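Local coordinates for protein peptidase (Yersinia bercovieri, PDB 5NYW) that is of uncertain function but, as an ancestral proteasome-type beta-subunit (Anbu), probably belongs to the Ntn hydrolases and assembles into multimers, at residues T72-V77 against T85-T90; N113-G118 against F146-S151; L193-Y198 against Y209-D214. One frame throughout, in Å; residues are numbered along the deposited sequence.

Interaction 1: residues T72-V77 against T85-T90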
loop_
_atom_site.group_PDB
_atom_site.type_symbol
_atom_site.label_atom_id
_atom_site.label_comp_id
_atom_site.label_asym_id
_atom_site.label_seq_id
_atom_site.Cartn_x
_atom_site.Cartn_y
_atom_site.Cartn_z
ATOM N N THR L 72 -15.059 5.786 -30.718
ATOM C CA THR L 72 -16.255 6.462 -30.245
ATOM C C THR L 72 -15.999 7.985 -30.225
ATOM O O THR L 72 -15.011 8.450 -29.654
ATOM C CB THR L 72 -16.699 5.914 -28.870
ATOM O OG1 THR L 72 -17.717 6.763 -28.317
ATOM C CG2 THR L 72 -15.512 5.807 -27.907
ATOM N N ASN L 73 -16.881 8.755 -30.864
ATOM C CA ASN L 73 -16.710 10.204 -30.934
ATOM C C ASN L 73 -18.055 10.904 -30.931
ATOM O O ASN L 73 -19.093 10.251 -30.977
ATOM C CB ASN L 73 -15.907 10.614 -32.180
ATOM C CG ASN L 73 -16.598 10.240 -33.483
ATOM O OD1 ASN L 73 -17.769 10.554 -33.692
ATOM N ND2 ASN L 73 -15.872 9.562 -34.364
ATOM N N LEU L 74 -18.036 12.234 -30.927
ATOM C CA LEU L 74 -19.268 13.014 -30.797
ATOM C C LEU L 74 -20.195 12.871 -32.003
ATOM O O LEU L 74 -21.348 13.280 -31.945
ATOM C CB LEU L 74 -18.926 14.493 -30.568
ATOM C CG LEU L 74 -18.404 14.842 -29.167
ATOM C CD1 LEU L 74 -18.035 16.311 -29.036
ATOM C CD2 LEU L 74 -19.471 14.502 -28.131
ATOM N N MET L 75 -19.710 12.266 -33.082
ATOM C CA MET L 75 -20.537 12.077 -34.268
ATOM C C MET L 75 -21.266 10.736 -34.280
ATOM O O MET L 75 -22.240 10.565 -35.020
ATOM C CB MET L 75 -19.692 12.236 -35.524
ATOM C CG MET L 75 -19.110 13.629 -35.582
ATOM S SD MET L 75 -20.363 14.927 -35.532
ATOM C CE MET L 75 -21.004 14.844 -37.195
ATOM N N ASN L 76 -20.767 9.777 -33.503
ATOM C CA ASN L 76 -21.395 8.458 -33.442
ATOM C C ASN L 76 -21.979 8.053 -32.068
ATOM O O ASN L 76 -22.412 6.917 -31.907
ATOM C CB ASN L 76 -20.412 7.387 -33.929
ATOM C CG ASN L 76 -19.147 7.314 -33.093
ATOM O OD1 ASN L 76 -19.170 7.509 -31.873
ATOM N ND2 ASN L 76 -18.023 7.024 -33.756
ATOM N N VAL L 77 -21.975 8.948 -31.077
ATOM C CA VAL L 77 -22.674 8.647 -29.823
ATOM C C VAL L 77 -24.177 8.679 -30.134
ATOM O O VAL L 77 -24.645 9.504 -30.931
ATOM C CB VAL L 77 -22.355 9.638 -28.654
ATOM C CG1 VAL L 77 -20.919 9.453 -28.166
ATOM C CG2 VAL L 77 -22.596 11.086 -29.055
ATOM N N THR L 85 -20.908 11.701 -21.211
ATOM C CA THR L 85 -19.904 10.805 -20.627
ATOM C C THR L 85 -18.595 10.959 -21.418
ATOM O O THR L 85 -17.507 10.890 -20.851
ATOM C CB THR L 85 -20.327 9.307 -20.592
ATOM O OG1 THR L 85 -20.449 8.775 -21.914
ATOM C CG2 THR L 85 -21.613 9.126 -19.829
ATOM N N LEU L 86 -18.718 11.143 -22.731
ATOM C CA LEU L 86 -17.557 11.293 -23.596
ATOM C C LEU L 86 -16.754 12.550 -23.254
ATOM O O LEU L 86 -15.523 12.525 -23.193
ATOM C CB LEU L 86 -17.997 11.329 -25.060
ATOM C CG LEU L 86 -16.848 11.444 -26.063
ATOM C CD1 LEU L 86 -15.960 10.211 -25.965
ATOM C CD2 LEU L 86 -17.344 11.641 -27.490
ATOM N N LEU L 87 -17.445 13.655 -23.029
ATOM C CA LEU L 87 -16.778 14.889 -22.614
ATOM C C LEU L 87 -16.082 14.702 -21.260
ATOM O O LEU L 87 -14.964 15.162 -21.050
ATOM C CB LEU L 87 -17.779 16.042 -22.541
ATOM C CG LEU L 87 -17.649 16.998 -23.717
ATOM C CD1 LEU L 87 -18.062 16.281 -24.992
ATOM C CD2 LEU L 87 -18.522 18.184 -23.485
ATOM N N GLY L 88 -16.770 14.041 -20.338
ATOM C CA GLY L 88 -16.217 13.790 -19.027
ATOM C C GLY L 88 -14.919 13.011 -19.103
ATOM O O GLY L 88 -13.968 13.321 -18.376
ATOM N N GLU L 89 -14.880 12.007 -19.984
ATOM C CA GLU L 89 -13.685 11.199 -20.201
ATOM C C GLU L 89 -12.573 12.044 -20.803
ATOM O O GLU L 89 -11.406 11.907 -20.419
ATOM C CB GLU L 89 -13.990 9.991 -21.110
ATOM C CG GLU L 89 -14.903 8.962 -20.462
ATOM C CD GLU L 89 -15.408 7.912 -21.427
ATOM O OE1 GLU L 89 -15.046 7.982 -22.619
ATOM O OE2 GLU L 89 -16.204 7.040 -20.996
ATOM N N THR L 90 -12.934 12.922 -21.739
ATOM C CA THR L 90 -11.945 13.763 -22.403
ATOM C C THR L 90 -11.427 14.835 -21.415
ATOM O O THR L 90 -10.272 15.258 -21.504
ATOM C CB THR L 90 -12.517 14.443 -23.659
ATOM O OG1 THR L 90 -13.290 13.505 -24.406
ATOM C CG2 THR L 90 -11.388 14.992 -24.524
#

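Interaction 2: residues N113-G118 against F146-S151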
loop_
_atom_site.group_PDB
_atom_site.type_symbol
_atom_site.label_atom_id
_atom_site.label_comp_id
_atom_site.label_asym_id
_atom_site.label_seq_id
_atom_site.Cartn_x
_atom_site.Cartn_y
_atom_site.Cartn_z
ATOM N N ASN L 113 -14.713 24.022 -16.616
ATOM C CA ASN L 113 -16.121 23.675 -16.624
ATOM C C ASN L 113 -16.587 23.819 -18.057
ATOM O O ASN L 113 -16.092 24.690 -18.791
ATOM C CB ASN L 113 -16.948 24.566 -15.681
ATOM C CG ASN L 113 -16.873 24.124 -14.229
ATOM O OD1 ASN L 113 -17.754 23.416 -13.747
ATOM N ND2 ASN L 113 -15.827 24.546 -13.525
ATOM N N LEU L 114 -17.493 22.936 -18.466
ATOM C CA LEU L 114 -18.043 22.967 -19.808
ATOM C C LEU L 114 -19.556 22.919 -19.793
ATOM O O LEU L 114 -20.151 22.365 -18.866
ATOM C CB LEU L 114 -17.507 21.801 -20.644
ATOM C CG LEU L 114 -15.990 21.691 -20.745
ATOM C CD1 LEU L 114 -15.639 20.471 -21.525
ATOM C CD2 LEU L 114 -15.471 22.901 -21.447
ATOM N N LEU L 115 -20.170 23.506 -20.822
ATOM C CA LEU L 115 -21.590 23.300 -21.088
ATOM C C LEU L 115 -21.739 22.554 -22.420
ATOM O O LEU L 115 -21.007 22.808 -23.391
ATOM C CB LEU L 115 -22.359 24.624 -21.107
ATOM C CG LEU L 115 -22.398 25.389 -19.778
ATOM C CD1 LEU L 115 -23.319 26.572 -19.866
ATOM C CD2 LEU L 115 -22.786 24.498 -18.611
ATOM N N LEU L 116 -22.656 21.595 -22.427
ATOM C CA LEU L 116 -22.959 20.778 -23.591
ATOM C C LEU L 116 -24.440 20.764 -23.823
ATOM O O LEU L 116 -25.189 20.339 -22.956
ATOM C CB LEU L 116 -22.467 19.353 -23.393
ATOM C CG LEU L 116 -22.957 18.296 -24.384
ATOM C CD1 LEU L 116 -22.359 18.501 -25.778
ATOM C CD2 LEU L 116 -22.639 16.913 -23.832
ATOM N N GLY L 117 -24.878 21.246 -24.976
ATOM C CA GLY L 117 -26.301 21.309 -25.231
ATOM C C GLY L 117 -26.621 21.027 -26.672
ATOM O O GLY L 117 -25.795 21.238 -27.555
ATOM N N GLY L 118 -27.830 20.560 -26.928
ATOM C CA GLY L 118 -28.227 20.344 -28.300
ATOM C C GLY L 118 -29.224 19.234 -28.490
ATOM O O GLY L 118 -29.978 18.874 -27.565
ATOM N N PHE L 146 -27.803 26.838 -17.214
ATOM C CA PHE L 146 -26.527 26.694 -16.491
ATOM C C PHE L 146 -25.623 27.881 -16.767
ATOM O O PHE L 146 -25.641 28.429 -17.865
ATOM C CB PHE L 146 -25.781 25.424 -16.908
ATOM C CG PHE L 146 -26.417 24.166 -16.444
ATOM C CD1 PHE L 146 -26.869 24.041 -15.149
ATOM C CD2 PHE L 146 -26.565 23.094 -17.317
ATOM C CE1 PHE L 146 -27.468 22.851 -14.722
ATOM C CE2 PHE L 146 -27.157 21.913 -16.903
ATOM C CZ PHE L 146 -27.612 21.788 -15.602
ATOM N N GLN L 147 -24.810 28.270 -15.796
ATOM C CA GLN L 147 -23.797 29.282 -16.071
ATOM C C GLN L 147 -22.410 28.749 -15.696
ATOM O O GLN L 147 -22.259 28.057 -14.690
ATOM C CB GLN L 147 -24.074 30.567 -15.290
ATOM C CG GLN L 147 -25.491 31.100 -15.339
ATOM C CD GLN L 147 -25.655 32.276 -14.376
ATOM O OE1 GLN L 147 -25.831 32.072 -13.177
ATOM N NE2 GLN L 147 -25.615 33.502 -14.897
ATOM N N ILE L 148 -21.391 29.108 -16.474
ATOM C CA ILE L 148 -19.999 28.863 -16.084
ATOM C C ILE L 148 -19.192 30.172 -16.230
ATOM O O ILE L 148 -19.609 31.090 -16.951
ATOM C CB ILE L 148 -19.356 27.714 -16.922
ATOM C CG1 ILE L 148 -19.416 28.000 -18.427
ATOM C CG2 ILE L 148 -20.061 26.383 -16.616
ATOM C CD1 ILE L 148 -18.791 26.880 -19.310
ATOM N N GLY L 149 -18.056 30.268 -15.537
ATOM C CA GLY L 149 -17.267 31.488 -15.531
ATOM C C GLY L 149 -17.800 32.520 -14.549
ATOM O O GLY L 149 -18.369 32.165 -13.512
ATOM N N GLU L 150 -17.631 33.800 -14.881
ATOM C CA GLU L 150 -18.092 34.885 -14.013
ATOM C C GLU L 150 -19.592 35.076 -14.152
ATOM O O GLU L 150 -20.050 35.849 -14.990
ATOM C CB GLU L 150 -17.375 36.191 -14.341
ATOM C CG GLU L 150 -15.967 36.315 -13.762
ATOM C CD GLU L 150 -15.910 36.308 -12.229
ATOM O OE1 GLU L 150 -16.880 36.722 -11.567
ATOM O OE2 GLU L 150 -14.867 35.896 -11.683
ATOM N N SER L 151 -20.353 34.391 -13.308
ATOM C CA SER L 151 -21.772 34.170 -13.563
ATOM C C SER L 151 -22.736 34.862 -12.633
ATOM O O SER L 151 -23.930 34.905 -12.914
ATOM C CB SER L 151 -22.074 32.691 -13.459
ATOM O OG SER L 151 -21.827 32.293 -12.120
#

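Interaction 3: residues L193-Y198 against Y209-D214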
loop_
_atom_site.group_PDB
_atom_site.type_symbol
_atom_site.label_atom_id
_atom_site.label_comp_id
_atom_site.label_asym_id
_atom_site.label_seq_id
_atom_site.Cartn_x
_atom_site.Cartn_y
_atom_site.Cartn_z
ATOM N N LEU L 193 -19.012 38.821 -28.433
ATOM C CA LEU L 193 -19.817 37.719 -27.931
ATOM C C LEU L 193 -19.991 36.679 -29.018
ATOM O O LEU L 193 -19.866 36.977 -30.207
ATOM C CB LEU L 193 -21.189 38.215 -27.477
ATOM C CG LEU L 193 -21.324 39.264 -26.378
ATOM C CD1 LEU L 193 -22.807 39.476 -26.069
ATOM C CD2 LEU L 193 -20.521 38.920 -25.105
ATOM N N ASP L 194 -20.243 35.445 -28.617
ATOM C CA ASP L 194 -20.665 34.425 -29.573
ATOM C C ASP L 194 -21.960 33.859 -29.043
ATOM O O ASP L 194 -22.032 33.433 -27.890
ATOM C CB ASP L 194 -19.590 33.354 -29.756
ATOM C CG ASP L 194 -18.352 33.887 -30.497
ATOM O OD1 ASP L 194 -18.471 34.426 -31.629
ATOM O OD2 ASP L 194 -17.252 33.796 -29.918
ATOM N N VAL L 195 -23.005 33.956 -29.857
ATOM C CA VAL L 195 -24.341 33.531 -29.478
ATOM C C VAL L 195 -24.979 32.604 -30.521
ATOM O O VAL L 195 -24.550 32.538 -31.674
ATOM C CB VAL L 195 -25.268 34.756 -29.267
ATOM C CG1 VAL L 195 -24.663 35.750 -28.282
ATOM C CG2 VAL L 195 -25.560 35.436 -30.589
ATOM N N MET L 196 -25.996 31.867 -30.102
ATOM C CA MET L 196 -26.738 31.021 -31.016
ATOM C C MET L 196 -28.132 30.670 -30.518
ATOM O O MET L 196 -28.336 30.439 -29.332
ATOM C CB MET L 196 -25.973 29.737 -31.297
ATOM C CG MET L 196 -26.794 28.756 -32.084
ATOM S SD MET L 196 -25.850 27.348 -32.574
ATOM C CE MET L 196 -27.172 26.206 -32.976
ATOM N N ILE L 197 -29.092 30.652 -31.428
ATOM C CA ILE L 197 -30.406 30.113 -31.134
ATOM C C ILE L 197 -30.583 28.793 -31.886
ATOM O O ILE L 197 -30.389 28.740 -33.102
ATOM C CB ILE L 197 -31.515 31.065 -31.548
ATOM C CG1 ILE L 197 -31.410 32.377 -30.783
ATOM C CG2 ILE L 197 -32.864 30.379 -31.380
ATOM C CD1 ILE L 197 -32.448 33.405 -31.204
ATOM N N TYR L 198 -30.912 27.728 -31.160
ATOM C CA TYR L 198 -31.218 26.444 -31.780
ATOM C C TYR L 198 -32.675 26.066 -31.568
ATOM O O TYR L 198 -33.071 25.666 -30.467
ATOM C CB TYR L 198 -30.344 25.321 -31.226
ATOM C CG TYR L 198 -30.743 23.985 -31.822
ATOM C CD1 TYR L 198 -30.255 23.577 -33.062
ATOM C CD2 TYR L 198 -31.653 23.154 -31.170
ATOM C CE1 TYR L 198 -30.640 22.374 -33.614
ATOM C CE2 TYR L 198 -32.042 21.960 -31.716
ATOM C CZ TYR L 198 -31.533 21.568 -32.936
ATOM O OH TYR L 198 -31.930 20.358 -33.457
ATOM N N TYR L 209 -24.301 33.645 -34.245
ATOM C CA TYR L 209 -23.962 35.055 -34.464
ATOM C C TYR L 209 -22.755 35.527 -33.657
ATOM O O TYR L 209 -22.639 35.219 -32.468
ATOM C CB TYR L 209 -25.160 35.922 -34.075
ATOM C CG TYR L 209 -26.441 35.610 -34.801
ATOM C CD1 TYR L 209 -26.577 35.846 -36.163
ATOM C CD2 TYR L 209 -27.509 35.010 -34.131
ATOM C CE1 TYR L 209 -27.763 35.543 -36.829
ATOM C CE2 TYR L 209 -28.690 34.695 -34.792
ATOM C CZ TYR L 209 -28.807 34.967 -36.138
ATOM O OH TYR L 209 -29.977 34.663 -36.790
ATOM N N ARG L 210 -21.904 36.340 -34.279
ATOM C CA ARG L 210 -20.855 37.044 -33.536
ATOM C C ARG L 210 -21.250 38.492 -33.242
ATOM O O ARG L 210 -21.515 39.283 -34.145
ATOM C CB ARG L 210 -19.515 37.030 -34.287
ATOM C CG ARG L 210 -18.482 37.975 -33.654
ATOM C CD ARG L 210 -17.050 37.562 -33.890
ATOM N NE ARG L 210 -16.607 36.483 -33.009
ATOM C CZ ARG L 210 -15.330 36.148 -32.848
ATOM N NH1 ARG L 210 -14.989 35.166 -32.028
ATOM N NH2 ARG L 210 -14.389 36.804 -33.503
ATOM N N ILE L 211 -21.281 38.840 -31.967
ATOM C CA ILE L 211 -21.667 40.183 -31.567
ATOM C C ILE L 211 -20.478 41.035 -31.158
ATOM O O ILE L 211 -19.917 40.859 -30.073
ATOM C CB ILE L 211 -22.675 40.111 -30.428
ATOM C CG1 ILE L 211 -23.962 39.461 -30.947
ATOM C CG2 ILE L 211 -22.966 41.494 -29.881
ATOM C CD1 ILE L 211 -24.938 39.137 -29.882
ATOM N N THR L 212 -20.124 41.988 -32.019
ATOM C CA THR L 212 -19.020 42.900 -31.733
ATOM C C THR L 212 -19.567 44.160 -31.123
ATOM O O THR L 212 -20.784 44.302 -30.983
ATOM C CB THR L 212 -18.234 43.321 -32.971
ATOM O OG1 THR L 212 -19.016 44.251 -33.733
ATOM C CG2 THR L 212 -17.821 42.110 -33.804
ATOM N N GLU L 213 -18.652 45.059 -30.769
ATOM C CA GLU L 213 -18.967 46.370 -30.194
ATOM C C GLU L 213 -19.845 47.212 -31.146
ATOM O O GLU L 213 -20.542 48.131 -30.721
ATOM C CB GLU L 213 -17.670 47.132 -29.867
ATOM C CG GLU L 213 -16.816 47.399 -31.125
ATOM C CD GLU L 213 -15.448 48.025 -30.852
ATOM O OE1 GLU L 213 -15.259 48.617 -29.770
ATOM O OE2 GLU L 213 -14.567 47.944 -31.740
ATOM N N ASP L 214 -19.789 46.894 -32.438
ATOM C CA ASP L 214 -20.494 47.655 -33.461
ATOM C C ASP L 214 -21.876 47.110 -33.746
ATOM O O ASP L 214 -22.639 47.710 -34.501
ATOM C CB ASP L 214 -19.675 47.662 -34.747
ATOM C CG ASP L 214 -18.332 48.309 -34.561
ATOM O OD1 ASP L 214 -18.233 49.212 -33.707
ATOM O OD2 ASP L 214 -17.367 47.902 -35.235
#

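Interaction 1: residues T72-V77 against T85-T90
The irregular backbone of 72-77 passes beside helix segment 85-90 with its nearest alpha carbons, those of Asn73 and Leu86, 7.5 Å apart, and no hydrogen bond joins the two. The loop keeps its shape through an Asx turn at Asn73: Asn73 OD1 accepts a bond from the backbone N of Met75 at 2.7 Å, in the plane of the carbonyl. OD1 of Asn76 in turn accepts from the N-H of Asn73 along an almost straight line (172° at the hydrogen), although that donor stands above the amide plane. Arg42 NH1 grips the carbonyl oxygens of Leu74 and Val77 from outside.

Leu86 carries most of the contact. Its CG is anti to the backbone N (chi1 -178°), which sends the branch off the helix into the turn. There Leu86 CD2 settles against the main chain, 3.6 Å from Asn73 C. Leu86 CD2 also meets Leu74 CD2 at 3.6 Å, the two side chains crossing obliquely, and Val77 CG1 at 4.2 Å. Leu74, with CG beside its own N, also crosses Leu87 at about a right angle, Leu74 CD2 lying 3.9 Å from Leu87 CD1. Leu62 of helix 52-65 touches both Leu74 and Leu87, so the turn is packed onto two helices at once. Within helix 80-98, the carbonyl oxygen of Leu86 accepts two bonds, from the backbone N of Thr90 and, at 2.7 Å, from Thr90 OG1.

Interaction 2: residues N113-G118 against F146-S151
Ile148 projects from strand 146-149 onto strand 113-118, and its atoms can be taken in turn. At Ile148 CB, 4.2 Å from CB of Asn113, the side chain forks. Ile148 CG2, anti to the carbonyl carbon, drops onto Asn113 CB at 3.7 Å and has Leu115 CD2 on its flank at 3.9 Å. The CG1 branch sits in the crowded position between the backbone N and the carbonyl carbon (chi1 57°), and a fully extended chi2 of 180° carries CD1 straight inward. Ile148 CD1 reaches the opposing main chain, 3.5 Å from the carbonyl O of Asn113, and passes close to the CG of Leu115, which comes to meet Ile148 tip to tip.

The strands run roughly antiparallel, at 146°, but their axes are 7.4 Å apart at the closest and no hydrogen bond links them. They belong to different sheets: 112-120 is the middle strand of a five-stranded sheet, while 145-149 pairs with 2-7 in the other. Side chains facing inward from both therefore build the interior of the two-sheet sandwich that proteasome-type Ntn hydrolases share. His129 and Ala49, from the strands flanking 112-120, also touch Ile148.

Leu115 is the second bridge. With CG beside its backbone N, it crosses Phe146 obliquely and puts Leu115 CD2 3.6 Å from Phe146 CB; Leu115 CD1 lies at the same distance from the carbonyl O of Phe146. The ring itself leads off from the strand toward Leu127 and Ala139. At the other end of the contact the side chain of Asn113 meets Ile148 through CB, while its OD1 is hydrogen-bonded to NE2 of His129.

Interaction 3: residues L193-Y198 against Y209-D214
Asp194 meets the guanidinium of Arg210 at its edge, the carboxylate turned only 26° from the guanidinium plane. Arg210 NE donates to Asp194 OD1 at 3.1 Å, using the syn lone pair of that oxygen, and the bond is straight (164° at the hydrogen). Arg210 NH1 gives Asp194 OD2 a second, weak bond at 3.4 Å, completing a lopsided, nearly flat salt bridge. The two side chains lie side by side and point the same way; Arg210 starts with CG anti to its backbone N and folds at chi3 (-79°) to bring NE alongside. Arg210 has a further partner: NH2 forms a salt bridge with Asp142 of a neighbouring subunit, so the guanidinium is shared between the two aspartates. The other flat group, the ring of Tyr209, also receives its neighbour at the edge: Val195 CG2 lies near the ring plane of Tyr209, and 3.5 Å from Tyr209 CB.

The backbones pair closely. Leu193 and Ile211 form one hydrogen-bonded pair, with Leu193 N to Ile211 O at 2.8 Å; Val195 and Tyr209 form the next, and there Val195 N points nearly along the C=O axis of Tyr209. Asp194 and Arg210, the non-hydrogen-bonded pair between them, stand on one face; Leu193, Val195, Tyr209 and Ile211 stand on the other. There CB of Leu193 meets CB of Ile211 at 3.8 Å, and CD1 of Ile211 reaches CG1 of Val195 at the same distance. Met179 of helix 168-185 and Phe218 of helix 216-234 pack on Leu193. This is an antiparallel beta hairpin, strands 193-199 and 208-211, at the side of one sheet of the Ntn-type sandwich, with helices over its apolar face.

The contacts belong to a helical layer, the interior between the sheets, and one sheet itself. Interaction 2 is the core, joining the two sheets near the middle of the chain mainly by apolar side chains, with no hydrogen bond across. Interaction 1 lies farther out, in the helical layer, and is also apolar across its segments; its hydrogen bonds shape the turn and the helix and do not cross between them. It touches interaction 2 directly, CD2 of Leu87 lying 4.1 Å from CB of Leu116. Interaction 3 sits within the sheet that also supplies strand 145-149, and is held by main-chain bonds and a salt bridge. It comes within about 5 Å of interaction 2 at the nearest atoms and extends to neighbouring subunits.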